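PDB 6WH7: penaeus monodon metallodensovirus major capsid protein, which builds the shell of a shrimp densovirus, sixty copies assembling into an icosahedral capsid that presumably encloses and protects the viral genome. Local coordinates for residues 82-86 with 343-347; 257-263 with 362-368; 128-133 with 210-214; 109-113 with 298-302; 72-77 with 273-277. All coordinates share one frame; numbering follows the deposited sequence.

How the interactions relate
The five contacts illustrate how a viral jelly roll is closed and then extended into a capsid. Interactions 3 and 5, centres 14 Å apart, touch and pin together the two antiparallel sheets; strands 118-135, 59-75 and 287-302 form one wall, strands 79-83, 270-274, 157-162 and 207-211 the other. Interaction 1 touches interaction 5 and covers the second wall with strand 340-345. Interaction 4, about 36 Å from interaction 5 between centres, sets a helix against strand 287-302. Interaction 2 stands apart and serves subunit contacts. Along the chain, interaction 3 falls within the spans of interactions 1, 4 and 5, and interaction 4 within that of 1, whereas the segments of 1 and 5 alternate.

Interaction 1. Residues 82-86 with 343-347; sequences VIPWN and NIQFG
Phe346 presents its rim to Val82 and to the carbonyl of Ile83, both near the ring plane, while Ile344 CG2, two residues earlier in its own segment, lies over one face toward the rim. At the edge, Val82 CG1 is 3.5 Å from Phe346 CZ, and Ile83 O is 3.8 Å from Phe346 CE1. The branch that makes this approach is anti to the backbone N (chi1 180°). The indole of Trp85 meets the same phenylalanine obliquely, with its CD1 4.3 Å from Phe346 CE1; it stacks on His271, and its NE1 is bonded to the carbonyl O of Ala269. A third flat group, the Asn86 amide, lies almost parallel to the phenyl ring, the planes 15° apart, and ND2 is 3.4 Å from Phe346 CD1. That nitrogen is also modelled as donating to the backbone O of Gln345, but the separation is too short to be trusted in detail. Beside the ring, Ile344 CD1 reaches Val82 CG1 at 3.9 Å and Pro84 CB at 4.1 Å, which extends the apolar patch. Pro84 is the centre of an inverse gamma turn, where the chain leaves strand 79-83. The arrangement is largely apolar packing against one sheet of a viral jelly roll: strand 79-83, corresponding to C of the CHEF sheet, is covered by the end of the late, non-barrel strand 340-345 and the phenylalanine just beyond it.

Interaction 2. Residues 257-263 with 362-368; sequences HINVRGV and MSMLFDH
Asn259 and Phe366 face each other as a hydrogen-bonded pair in a two-stranded antiparallel ribbon, formed by strand 257-262 and the C-terminal strand 363-368, outside the jelly-roll barrel. Backbone bonds come first. Asn259 N donates to Phe366 O and Phe366 N returns to Asn259 O (2.8 Å); Arg261 and Met364 form the next such pair, and Val263 N continues the ladder to Met362 O. Apolar contacts follow. On one face Ile258 CD1 meets Leu365 CG at 3.5 Å, and Val260 CG2 touches Leu365 CD1 at 3.8 Å. On the other face Arg261 packs its CG against Phe366 CB, its chain bent at chi2 (-61°) and chi3 (-62°), and the guanidinium stands steeply to the phenyl ring, the planes 81° apart. Ionic contacts are made between subunits, not within the ribbon: Arg261 NE forms a salt bridge with Asp367 OD1 of a neighbouring subunit, and Asp367 is gripped in turn by Arg261 and Gly262 of another subunit. With Phe366 rings meeting edge to face across both interfaces, this is consistent with a cyclic cluster, probably about the icosahedral threefold axis. Past the ribbon's last bridge, Val263 CG2 rests 3.6 Å from Met364 CG.

Interaction 3. Residues 128-133 with 210-214; sequences LSNLIL and YWKQG
Leu131 lays its side chain over the indole of Trp211, and its carbons touch the ring one after another. CB comes first, 3.5 Å from the centroid of the six-membered ring and 16° off the ring normal, a CH-pi contact over the face. CG follows, 3.8 Å from Trp211 CZ3, placed anti to the backbone N by chi1 of 178°. Of the two tips, CD1 reaches past the rim of the ring at Trp211 CZ3, 3.5 Å away, whereas CD2 turns toward the root of the residue and meets CE3 and the backbone O of Trp211. Around the same indole, Leu128 CB lies 3.9 Å from Trp211 CH2, and Trp211 NE1 is held by the carbonyl O of Asp216. This packing belongs to the interior of the viral jelly roll: strand 118-135 corresponds to D of the BIDG sheet and strand 207-211 to F of the CHEF sheet, so the tryptophan is packed between the two walls, with Met157 and Leu218 also against it. Farther along, Gln213 stretches out beyond CG and passes along the backbone of residues 131-133, its CG 3.4 Å from Leu131 O. Its OE1 bonds to Thr153 OG1. Just before Trp211, Tyr210 pairs in an antiparallel ladder with a strand of a neighbouring subunit, carrying the sheet across the interface.

Interaction 4. Residues 109-113 with 298-302; sequences NYSML and EFEFR
Leu113 and Phe301 mark the closest approach of the two backbones, where helix 109-113 runs over strand 298-302 at 32° with the segment axes 10.3 Å apart. Leu113 carries most of the contact by dividing its two methyls between two aromatic rings. CD1 sits over the face of Phe299, 3.5 Å from the ring centroid and 20° off its normal, a CH-pi contact. Leu113 CD2 comes obliquely to Phe301, 3.5 Å from Phe301 CD2. One helical turn back, Tyr110 meets Phe299 obliquely, with Tyr110 CD1 4.0 Å from Phe299 CZ; its hydroxyl bonds to the backbone N of Tyr234. Met112 CE makes a looser approach to Phe301 CZ at 4.5 Å. Glu300, pointing away from the helix, forms a salt bridge with Arg120. With no hydrogen bond between the segments, the helix is held on this part of the BIDG sheet by buried apolar surface and ring contacts, while the tyrosine hydroxyl finds its partner outside the contact.

Interaction 5. Residues 72-77 with 273-277; sequences IRGLTP and LSFPP
Ile72 and Phe275 meet where the two sheets of the viral jelly roll close at one end of the barrel: strand 59-75, corresponding to B, turns a corner at Gly74 on its way to C, and strand 270-274, corresponding to H, is just running out. The phenyl ring of Phe275 receives Ile72 CG2 at its edge, 3.7 Å from CE2. Leu75, beyond the corner, brings its CB close to the ring plane as well, and its CD2 comes obliquely to 3.7 Å from Phe275 CD2. Chi1 of -170° swings the Leu75 chain anti to the backbone N and lets that same methyl touch the carbonyl O of Leu273. The Ile72 and Leu273 side chains cross at about a right angle, their CD1 atoms 3.5 Å apart. Farther out the contact passes to two prolines, Pro77 CB lying 3.5 Å from Pro277 CB. No hydrogen bond joins the segments, and the side-chain contacts are mainly apolar. Around them stand Phe291 and Ala289 of strand 287-302 on one side of the sandwich, with Met157 of strand 157-162 and Ile81 of strand 79-83 on the other; Pro277 also packs on Phe69 of a neighbouring subunit.

Interaction 1. Residues 82-86 with 343-347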
# COMPACT_ATOMS: atom_id res chain seq x y z
N VAL A 82 -91.83 35.82 -26.01
CA VAL A 82 -91.17 36.50 -24.90
C VAL A 82 -91.11 35.52 -23.75
O VAL A 82 -92.15 35.09 -23.24
CB VAL A 82 -91.92 37.78 -24.51
CG1 VAL A 82 -91.23 38.46 -23.37
CG2 VAL A 82 -92.03 38.69 -25.71
N ILE A 83 -89.90 35.15 -23.34
CA ILE A 83 -89.76 34.21 -22.23
C ILE A 83 -89.88 35.01 -20.95
O ILE A 83 -88.98 35.78 -20.62
CB ILE A 83 -88.42 33.47 -22.29
CG1 ILE A 83 -88.16 32.92 -23.69
CG2 ILE A 83 -88.40 32.34 -21.30
CD1 ILE A 83 -89.22 32.05 -24.19
N PRO A 84 -90.95 34.86 -20.19
CA PRO A 84 -91.12 35.64 -18.95
C PRO A 84 -90.25 35.08 -17.84
O PRO A 84 -90.72 34.84 -16.73
CB PRO A 84 -92.61 35.48 -18.65
CG PRO A 84 -92.93 34.16 -19.19
CD PRO A 84 -92.07 33.93 -20.39
N TRP A 85 -88.98 34.89 -18.13
CA TRP A 85 -88.09 34.19 -17.22
C TRP A 85 -87.55 35.12 -16.15
O TRP A 85 -86.80 34.68 -15.29
CB TRP A 85 -86.93 33.58 -18.00
CG TRP A 85 -85.86 34.55 -18.32
CD1 TRP A 85 -85.94 35.62 -19.14
CD2 TRP A 85 -84.50 34.47 -17.89
NE1 TRP A 85 -84.73 36.27 -19.19
CE2 TRP A 85 -83.83 35.57 -18.44
CE3 TRP A 85 -83.79 33.59 -17.08
CZ2 TRP A 85 -82.48 35.80 -18.21
CZ3 TRP A 85 -82.46 33.82 -16.85
CH2 TRP A 85 -81.82 34.92 -17.41
N ASN A 86 -87.89 36.40 -16.22
CA ASN A 86 -87.55 37.35 -15.18
C ASN A 86 -88.66 37.55 -14.17
O ASN A 86 -88.53 38.37 -13.28
CB ASN A 86 -87.12 38.69 -15.78
CG ASN A 86 -88.15 39.29 -16.68
OD1 ASN A 86 -89.05 38.61 -17.15
ND2 ASN A 86 -88.04 40.59 -16.91
N ASN A 343 -97.13 44.53 -19.98
CA ASN A 343 -95.85 44.56 -20.67
C ASN A 343 -94.85 43.83 -19.79
O ASN A 343 -95.08 43.61 -18.60
CB ASN A 343 -95.41 46.00 -20.97
CG ASN A 343 -95.30 46.86 -19.74
OD1 ASN A 343 -94.80 46.43 -18.70
ND2 ASN A 343 -95.80 48.08 -19.83
N ILE A 344 -93.73 43.43 -20.40
CA ILE A 344 -92.64 42.80 -19.68
C ILE A 344 -91.40 43.66 -19.88
O ILE A 344 -91.00 43.93 -21.01
CB ILE A 344 -92.40 41.36 -20.13
CG1 ILE A 344 -93.58 40.48 -19.73
CG2 ILE A 344 -91.15 40.82 -19.51
CD1 ILE A 344 -93.52 39.09 -20.29
N GLN A 345 -90.81 44.08 -18.77
CA GLN A 345 -89.56 44.81 -18.74
C GLN A 345 -88.43 43.82 -18.51
O GLN A 345 -88.60 42.83 -17.81
CB GLN A 345 -89.59 45.83 -17.61
CG GLN A 345 -90.65 46.87 -17.78
CD GLN A 345 -90.83 47.69 -16.53
OE1 GLN A 345 -90.54 47.23 -15.43
NE2 GLN A 345 -91.31 48.92 -16.69
N PHE A 346 -87.27 44.08 -19.11
CA PHE A 346 -86.15 43.17 -18.93
C PHE A 346 -84.96 43.83 -18.23
O PHE A 346 -84.69 43.48 -17.08
CB PHE A 346 -85.76 42.52 -20.25
CG PHE A 346 -86.74 41.49 -20.69
CD1 PHE A 346 -86.79 40.27 -20.04
CD2 PHE A 346 -87.60 41.72 -21.73
CE1 PHE A 346 -87.69 39.32 -20.43
CE2 PHE A 346 -88.50 40.76 -22.11
CZ PHE A 346 -88.53 39.56 -21.46
N GLY A 347 -84.25 44.74 -18.86
CA GLY A 347 -83.18 45.39 -18.14
C GLY A 347 -82.05 44.46 -17.77
O GLY A 347 -81.86 44.12 -16.60

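Interaction 2. Residues 257-263 with 362-368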
# COMPACT_ATOMS: atom_id res chain seq x y z
N HIS A 257 -83.16 56.63 9.86
CA HIS A 257 -82.49 55.38 10.16
C HIS A 257 -81.98 54.79 8.86
O HIS A 257 -82.21 55.34 7.78
CB HIS A 257 -83.40 54.40 10.89
CG HIS A 257 -84.69 54.14 10.18
ND1 HIS A 257 -85.78 54.97 10.30
CD2 HIS A 257 -85.07 53.15 9.34
CE1 HIS A 257 -86.77 54.50 9.58
NE2 HIS A 257 -86.36 53.40 8.98
N ILE A 258 -81.30 53.67 8.96
CA ILE A 258 -80.78 53.00 7.78
C ILE A 258 -81.87 52.14 7.17
O ILE A 258 -82.74 51.60 7.85
CB ILE A 258 -79.53 52.17 8.11
CG1 ILE A 258 -79.86 51.10 9.13
CG2 ILE A 258 -78.42 53.07 8.61
CD1 ILE A 258 -78.76 50.18 9.40
N ASN A 259 -81.81 52.03 5.85
CA ASN A 259 -82.75 51.26 5.06
C ASN A 259 -81.96 50.37 4.12
O ASN A 259 -80.76 50.54 3.94
CB ASN A 259 -83.68 52.17 4.28
CG ASN A 259 -84.56 53.00 5.17
OD1 ASN A 259 -84.58 54.22 5.08
ND2 ASN A 259 -85.32 52.34 6.02
N VAL A 260 -82.65 49.42 3.52
CA VAL A 260 -82.05 48.56 2.51
C VAL A 260 -82.20 49.25 1.17
O VAL A 260 -83.30 49.65 0.79
CB VAL A 260 -82.70 47.18 2.50
CG1 VAL A 260 -82.06 46.31 1.47
CG2 VAL A 260 -82.57 46.57 3.84
N ARG A 261 -81.09 49.39 0.47
CA ARG A 261 -81.08 50.09 -0.80
C ARG A 261 -80.42 49.20 -1.83
O ARG A 261 -79.39 48.58 -1.56
CB ARG A 261 -80.33 51.42 -0.68
CG ARG A 261 -80.87 52.32 0.40
CD ARG A 261 -82.31 52.70 0.14
NE ARG A 261 -82.47 53.44 -1.11
CZ ARG A 261 -82.30 54.75 -1.23
NH1 ARG A 261 -81.98 55.47 -0.18
NH2 ARG A 261 -82.47 55.33 -2.40
N GLY A 262 -81.02 49.13 -3.01
CA GLY A 262 -80.45 48.33 -4.08
C GLY A 262 -79.19 48.94 -4.64
O GLY A 262 -79.02 50.16 -4.68
N VAL A 263 -78.29 48.08 -5.10
CA VAL A 263 -76.94 48.45 -5.50
C VAL A 263 -76.50 47.52 -6.62
O VAL A 263 -76.89 46.35 -6.65
CB VAL A 263 -75.99 48.40 -4.28
CG1 VAL A 263 -74.55 48.48 -4.70
CG2 VAL A 263 -76.27 49.54 -3.34
N MET A 362 -76.54 42.64 -4.07
CA MET A 362 -77.46 43.55 -4.73
C MET A 362 -78.01 44.65 -3.84
O MET A 362 -78.72 45.52 -4.34
CB MET A 362 -78.63 42.77 -5.31
CG MET A 362 -78.32 42.09 -6.60
SD MET A 362 -79.79 41.34 -7.29
CE MET A 362 -79.74 39.80 -6.44
N SER A 363 -77.72 44.65 -2.54
CA SER A 363 -78.23 45.71 -1.69
C SER A 363 -77.16 46.15 -0.70
O SER A 363 -76.23 45.41 -0.40
CB SER A 363 -79.46 45.28 -0.91
OG SER A 363 -79.12 44.27 0.02
N MET A 364 -77.33 47.36 -0.18
CA MET A 364 -76.52 47.84 0.92
C MET A 364 -77.44 48.44 1.96
O MET A 364 -78.64 48.60 1.74
CB MET A 364 -75.48 48.88 0.47
CG MET A 364 -76.04 50.24 0.15
SD MET A 364 -74.71 51.37 -0.24
CE MET A 364 -74.01 51.60 1.38
N LEU A 365 -76.88 48.76 3.11
CA LEU A 365 -77.65 49.26 4.24
C LEU A 365 -77.28 50.73 4.39
O LEU A 365 -76.13 51.05 4.69
CB LEU A 365 -77.33 48.43 5.47
CG LEU A 365 -78.41 48.22 6.51
CD1 LEU A 365 -79.73 48.06 5.81
CD2 LEU A 365 -78.08 46.95 7.24
N PHE A 366 -78.23 51.61 4.15
CA PHE A 366 -77.93 53.01 3.85
C PHE A 366 -78.93 53.90 4.57
O PHE A 366 -80.13 53.60 4.58
CB PHE A 366 -78.00 53.21 2.33
CG PHE A 366 -77.57 54.56 1.87
CD1 PHE A 366 -76.24 54.83 1.65
CD2 PHE A 366 -78.50 55.54 1.61
CE1 PHE A 366 -75.84 56.06 1.21
CE2 PHE A 366 -78.10 56.78 1.18
CZ PHE A 366 -76.77 57.03 0.97
N ASP A 367 -78.45 54.98 5.17
CA ASP A 367 -79.33 55.79 6.01
C ASP A 367 -80.29 56.62 5.16
O ASP A 367 -80.11 56.79 3.96
CB ASP A 367 -78.53 56.73 6.92
CG ASP A 367 -77.83 57.84 6.16
OD1 ASP A 367 -77.77 57.80 4.92
OD2 ASP A 367 -77.32 58.76 6.82
N HIS A 368 -81.33 57.12 5.81
CA HIS A 368 -82.30 57.97 5.13
C HIS A 368 -82.64 59.12 6.06
O HIS A 368 -82.67 58.96 7.28
CB HIS A 368 -83.55 57.18 4.74
CG HIS A 368 -84.43 57.88 3.76
ND1 HIS A 368 -85.39 58.79 4.14
CD2 HIS A 368 -84.49 57.81 2.41
CE1 HIS A 368 -86.01 59.25 3.07
NE2 HIS A 368 -85.48 58.67 2.01

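Interaction 3. Residues 128-133 with 210-214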
# COMPACT_ATOMS: atom_id res chain seq x y z
N LEU A 128 -84.58 24.67 -21.76
CA LEU A 128 -85.32 24.31 -22.95
C LEU A 128 -84.72 23.04 -23.52
O LEU A 128 -83.51 22.97 -23.73
CB LEU A 128 -85.28 25.42 -23.99
CG LEU A 128 -86.47 26.36 -24.02
CD1 LEU A 128 -86.75 26.93 -22.68
CD2 LEU A 128 -86.16 27.47 -24.99
N SER A 129 -85.55 22.04 -23.76
CA SER A 129 -85.05 20.71 -24.05
C SER A 129 -85.93 20.03 -25.08
O SER A 129 -87.13 20.26 -25.13
CB SER A 129 -84.99 19.87 -22.79
OG SER A 129 -84.57 18.57 -23.10
N ASN A 130 -85.30 19.19 -25.90
CA ASN A 130 -85.98 18.24 -26.77
C ASN A 130 -86.91 18.96 -27.74
O ASN A 130 -88.13 18.80 -27.73
CB ASN A 130 -86.70 17.19 -25.93
CG ASN A 130 -85.75 16.39 -25.08
OD1 ASN A 130 -85.87 16.36 -23.86
ND2 ASN A 130 -84.80 15.73 -25.72
N LEU A 131 -86.28 19.75 -28.60
CA LEU A 131 -87.01 20.57 -29.56
C LEU A 131 -87.60 19.70 -30.66
O LEU A 131 -86.92 18.85 -31.22
CB LEU A 131 -86.09 21.62 -30.17
CG LEU A 131 -86.71 22.52 -31.22
CD1 LEU A 131 -87.79 23.37 -30.61
CD2 LEU A 131 -85.68 23.37 -31.85
N ILE A 132 -88.88 19.92 -30.95
CA ILE A 132 -89.57 19.28 -32.06
C ILE A 132 -90.13 20.37 -32.95
O ILE A 132 -90.98 21.15 -32.51
CB ILE A 132 -90.68 18.33 -31.59
CG1 ILE A 132 -90.10 17.16 -30.83
CG2 ILE A 132 -91.47 17.83 -32.78
CD1 ILE A 132 -91.13 16.34 -30.13
N LEU A 133 -89.68 20.41 -34.19
CA LEU A 133 -90.08 21.42 -35.15
C LEU A 133 -91.07 20.85 -36.14
O LEU A 133 -90.92 19.71 -36.59
CB LEU A 133 -88.85 21.96 -35.87
CG LEU A 133 -87.83 22.68 -35.00
CD1 LEU A 133 -86.58 22.90 -35.78
CD2 LEU A 133 -88.38 23.99 -34.53
N TYR A 210 -79.24 29.28 -32.73
CA TYR A 210 -80.10 28.55 -33.64
C TYR A 210 -80.15 27.13 -33.13
O TYR A 210 -79.15 26.41 -33.18
CB TYR A 210 -79.62 28.60 -35.08
CG TYR A 210 -79.56 29.98 -35.69
CD1 TYR A 210 -80.22 31.04 -35.11
CD2 TYR A 210 -78.99 30.18 -36.93
CE1 TYR A 210 -80.20 32.29 -35.68
CE2 TYR A 210 -78.98 31.42 -37.52
CZ TYR A 210 -79.59 32.47 -36.89
OH TYR A 210 -79.59 33.71 -37.47
N TRP A 211 -81.31 26.72 -32.65
CA TRP A 211 -81.44 25.49 -31.89
C TRP A 211 -82.25 24.51 -32.72
O TRP A 211 -83.35 24.83 -33.17
CB TRP A 211 -82.05 25.79 -30.53
CG TRP A 211 -82.22 24.63 -29.62
CD1 TRP A 211 -81.24 23.82 -29.16
CD2 TRP A 211 -83.38 24.31 -28.86
NE1 TRP A 211 -81.74 22.92 -28.26
CE2 TRP A 211 -83.06 23.22 -28.05
CE3 TRP A 211 -84.68 24.82 -28.82
CZ2 TRP A 211 -83.99 22.62 -27.21
CZ3 TRP A 211 -85.59 24.22 -27.99
CH2 TRP A 211 -85.25 23.13 -27.20
N LYS A 212 -81.68 23.34 -32.94
CA LYS A 212 -82.16 22.39 -33.93
C LYS A 212 -82.62 21.13 -33.22
O LYS A 212 -82.28 20.89 -32.06
CB LYS A 212 -81.06 22.07 -34.93
CG LYS A 212 -80.62 23.25 -35.76
CD LYS A 212 -79.57 22.87 -36.76
CE LYS A 212 -79.27 24.01 -37.72
NZ LYS A 212 -78.48 25.11 -37.09
N GLN A 213 -83.45 20.35 -33.91
CA GLN A 213 -83.80 19.04 -33.39
C GLN A 213 -82.53 18.24 -33.18
O GLN A 213 -81.65 18.19 -34.04
CB GLN A 213 -84.73 18.31 -34.34
CG GLN A 213 -86.10 18.90 -34.48
CD GLN A 213 -86.95 18.08 -35.40
OE1 GLN A 213 -86.44 17.36 -36.25
NE2 GLN A 213 -88.26 18.16 -35.23
N GLY A 214 -82.42 17.61 -32.02
CA GLY A 214 -81.26 16.83 -31.69
C GLY A 214 -80.18 17.59 -30.96
O GLY A 214 -79.28 16.96 -30.40

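Interaction 4. Residues 109-113 with 298-302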
# COMPACT_ATOMS: atom_id res chain seq x y z
N ASN A 109 -93.80 23.94 -1.63
CA ASN A 109 -92.61 24.45 -0.97
C ASN A 109 -92.65 25.96 -0.84
O ASN A 109 -92.04 26.51 0.07
CB ASN A 109 -91.35 24.04 -1.72
CG ASN A 109 -90.95 22.63 -1.44
OD1 ASN A 109 -91.33 22.07 -0.42
ND2 ASN A 109 -90.17 22.05 -2.32
N TYR A 110 -93.36 26.64 -1.74
CA TYR A 110 -93.44 28.08 -1.60
C TYR A 110 -94.42 28.48 -0.52
O TYR A 110 -94.12 29.36 0.29
CB TYR A 110 -93.82 28.73 -2.92
CG TYR A 110 -93.80 30.22 -2.78
CD1 TYR A 110 -92.60 30.89 -2.78
CD2 TYR A 110 -94.97 30.94 -2.62
CE1 TYR A 110 -92.56 32.24 -2.63
CE2 TYR A 110 -94.93 32.30 -2.47
CZ TYR A 110 -93.72 32.93 -2.48
OH TYR A 110 -93.64 34.29 -2.34
N SER A 111 -95.60 27.86 -0.49
CA SER A 111 -96.55 28.13 0.57
C SER A 111 -95.94 27.89 1.94
O SER A 111 -96.41 28.45 2.93
CB SER A 111 -97.79 27.25 0.40
OG SER A 111 -98.45 27.57 -0.81
N MET A 112 -94.91 27.07 2.01
CA MET A 112 -94.16 26.87 3.23
C MET A 112 -93.16 27.99 3.48
O MET A 112 -93.00 28.44 4.62
CB MET A 112 -93.44 25.54 3.18
CG MET A 112 -92.43 25.44 4.25
SD MET A 112 -91.77 23.81 4.41
CE MET A 112 -90.39 24.23 5.45
N LEU A 113 -92.47 28.46 2.44
CA LEU A 113 -91.57 29.60 2.59
C LEU A 113 -92.26 30.79 3.21
O LEU A 113 -91.60 31.62 3.83
CB LEU A 113 -91.01 30.00 1.23
CG LEU A 113 -90.11 28.98 0.54
CD1 LEU A 113 -89.79 29.46 -0.84
CD2 LEU A 113 -88.86 28.80 1.34
N GLU A 298 -84.21 28.33 -6.80
CA GLU A 298 -83.59 27.82 -5.59
C GLU A 298 -83.78 28.84 -4.49
O GLU A 298 -83.16 29.90 -4.52
CB GLU A 298 -82.11 27.55 -5.81
CG GLU A 298 -81.80 26.48 -6.81
CD GLU A 298 -80.32 26.29 -7.01
OE1 GLU A 298 -79.55 27.11 -6.47
OE2 GLU A 298 -79.92 25.34 -7.71
N PHE A 299 -84.59 28.53 -3.49
CA PHE A 299 -84.82 29.46 -2.40
C PHE A 299 -83.92 29.18 -1.21
O PHE A 299 -83.60 28.03 -0.91
CB PHE A 299 -86.27 29.41 -1.94
CG PHE A 299 -87.23 30.02 -2.89
CD1 PHE A 299 -87.49 31.37 -2.84
CD2 PHE A 299 -87.87 29.25 -3.83
CE1 PHE A 299 -88.38 31.93 -3.70
CE2 PHE A 299 -88.76 29.81 -4.69
CZ PHE A 299 -89.02 31.15 -4.63
N GLU A 300 -83.50 30.25 -0.55
CA GLU A 300 -82.99 30.18 0.80
C GLU A 300 -84.06 30.68 1.74
O GLU A 300 -84.71 31.69 1.48
CB GLU A 300 -81.73 31.02 0.98
CG GLU A 300 -80.52 30.48 0.28
CD GLU A 300 -79.33 31.40 0.42
OE1 GLU A 300 -79.51 32.53 0.90
OE2 GLU A 300 -78.22 30.98 0.05
N PHE A 301 -84.26 29.97 2.84
CA PHE A 301 -85.18 30.45 3.85
C PHE A 301 -84.52 30.36 5.22
O PHE A 301 -83.46 29.75 5.40
CB PHE A 301 -86.51 29.70 3.83
CG PHE A 301 -86.40 28.23 4.06
CD1 PHE A 301 -86.55 27.70 5.32
CD2 PHE A 301 -86.17 27.37 3.01
CE1 PHE A 301 -86.47 26.35 5.53
CE2 PHE A 301 -86.09 26.02 3.21
CZ PHE A 301 -86.24 25.51 4.46
N ARG A 302 -85.16 31.01 6.17
CA ARG A 302 -84.59 31.23 7.48
C ARG A 302 -85.73 31.19 8.49
O ARG A 302 -86.85 31.59 8.19
CB ARG A 302 -83.81 32.54 7.49
CG ARG A 302 -83.35 33.00 8.82
CD ARG A 302 -82.51 34.24 8.71
NE ARG A 302 -81.13 33.96 8.35
CZ ARG A 302 -80.22 34.89 8.17
NH1 ARG A 302 -80.54 36.17 8.27
NH2 ARG A 302 -78.98 34.56 7.87

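Interaction 5. Residues 72-77 with 273-277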
# COMPACT_ATOMS: atom_id res chain seq x y z
N ILE A 72 -95.18 26.14 -29.47
CA ILE A 72 -95.16 27.46 -30.09
C ILE A 72 -95.71 27.33 -31.49
O ILE A 72 -95.13 26.63 -32.33
CB ILE A 72 -93.75 28.05 -30.09
CG1 ILE A 72 -93.30 28.31 -28.66
CG2 ILE A 72 -93.71 29.33 -30.88
CD1 ILE A 72 -91.88 28.68 -28.56
N ARG A 73 -96.82 28.00 -31.76
CA ARG A 73 -97.47 27.87 -33.05
C ARG A 73 -97.92 29.23 -33.57
O ARG A 73 -98.23 30.14 -32.79
CB ARG A 73 -98.67 26.94 -32.99
CG ARG A 73 -98.31 25.50 -32.80
CD ARG A 73 -99.55 24.68 -32.89
NE ARG A 73 -100.20 24.92 -34.16
CZ ARG A 73 -99.84 24.35 -35.31
NH1 ARG A 73 -98.82 23.51 -35.34
NH2 ARG A 73 -100.49 24.64 -36.42
N GLY A 74 -97.97 29.34 -34.89
CA GLY A 74 -98.44 30.55 -35.52
C GLY A 74 -97.55 31.75 -35.36
O GLY A 74 -98.02 32.88 -35.46
N LEU A 75 -96.26 31.53 -35.12
CA LEU A 75 -95.32 32.62 -34.87
C LEU A 75 -94.68 32.98 -36.20
O LEU A 75 -93.94 32.18 -36.78
CB LEU A 75 -94.28 32.20 -33.85
CG LEU A 75 -93.35 33.26 -33.28
CD1 LEU A 75 -94.14 34.14 -32.35
CD2 LEU A 75 -92.16 32.66 -32.57
N THR A 76 -94.96 34.18 -36.71
CA THR A 76 -94.35 34.65 -37.93
C THR A 76 -92.92 35.08 -37.64
O THR A 76 -92.52 35.21 -36.48
CB THR A 76 -95.17 35.79 -38.53
OG1 THR A 76 -95.20 36.90 -37.63
CG2 THR A 76 -96.59 35.33 -38.77
N PRO A 77 -92.09 35.29 -38.67
CA PRO A 77 -90.70 35.67 -38.41
C PRO A 77 -90.53 37.06 -37.82
O PRO A 77 -89.46 37.36 -37.29
CB PRO A 77 -90.05 35.57 -39.79
CG PRO A 77 -91.17 35.76 -40.72
CD PRO A 77 -92.31 35.04 -40.10
N LEU A 273 -87.87 33.70 -28.19
CA LEU A 273 -87.91 32.61 -29.15
C LEU A 273 -88.46 33.12 -30.46
O LEU A 273 -89.39 33.93 -30.48
CB LEU A 273 -88.74 31.44 -28.63
CG LEU A 273 -88.11 30.77 -27.43
CD1 LEU A 273 -89.00 29.68 -26.89
CD2 LEU A 273 -86.76 30.21 -27.79
N SER A 274 -87.87 32.66 -31.55
CA SER A 274 -88.20 33.19 -32.86
C SER A 274 -87.88 32.13 -33.89
O SER A 274 -87.12 31.19 -33.63
CB SER A 274 -87.43 34.48 -33.14
OG SER A 274 -87.75 35.01 -34.41
N PHE A 275 -88.48 32.27 -35.06
CA PHE A 275 -88.14 31.36 -36.14
C PHE A 275 -87.52 32.13 -37.29
O PHE A 275 -87.83 33.31 -37.49
CB PHE A 275 -89.37 30.60 -36.64
CG PHE A 275 -89.96 29.69 -35.62
CD1 PHE A 275 -89.40 28.46 -35.37
CD2 PHE A 275 -91.07 30.06 -34.91
CE1 PHE A 275 -89.94 27.63 -34.44
CE2 PHE A 275 -91.61 29.23 -33.97
CZ PHE A 275 -91.05 28.01 -33.74
N PRO A 276 -86.64 31.50 -38.06
CA PRO A 276 -86.05 32.17 -39.20
C PRO A 276 -87.09 32.42 -40.27
O PRO A 276 -87.97 31.59 -40.49
CB PRO A 276 -84.99 31.18 -39.67
CG PRO A 276 -85.50 29.88 -39.23
CD PRO A 276 -86.13 30.13 -37.91
N PRO A 277 -87.03 33.57 -40.94
CA PRO A 277 -87.92 33.79 -42.08
C PRO A 277 -87.54 32.89 -43.24
O PRO A 277 -86.39 32.87 -43.68
CB PRO A 277 -87.70 35.27 -42.41
CG PRO A 277 -86.34 35.55 -41.93
CD PRO A 277 -86.15 34.72 -40.71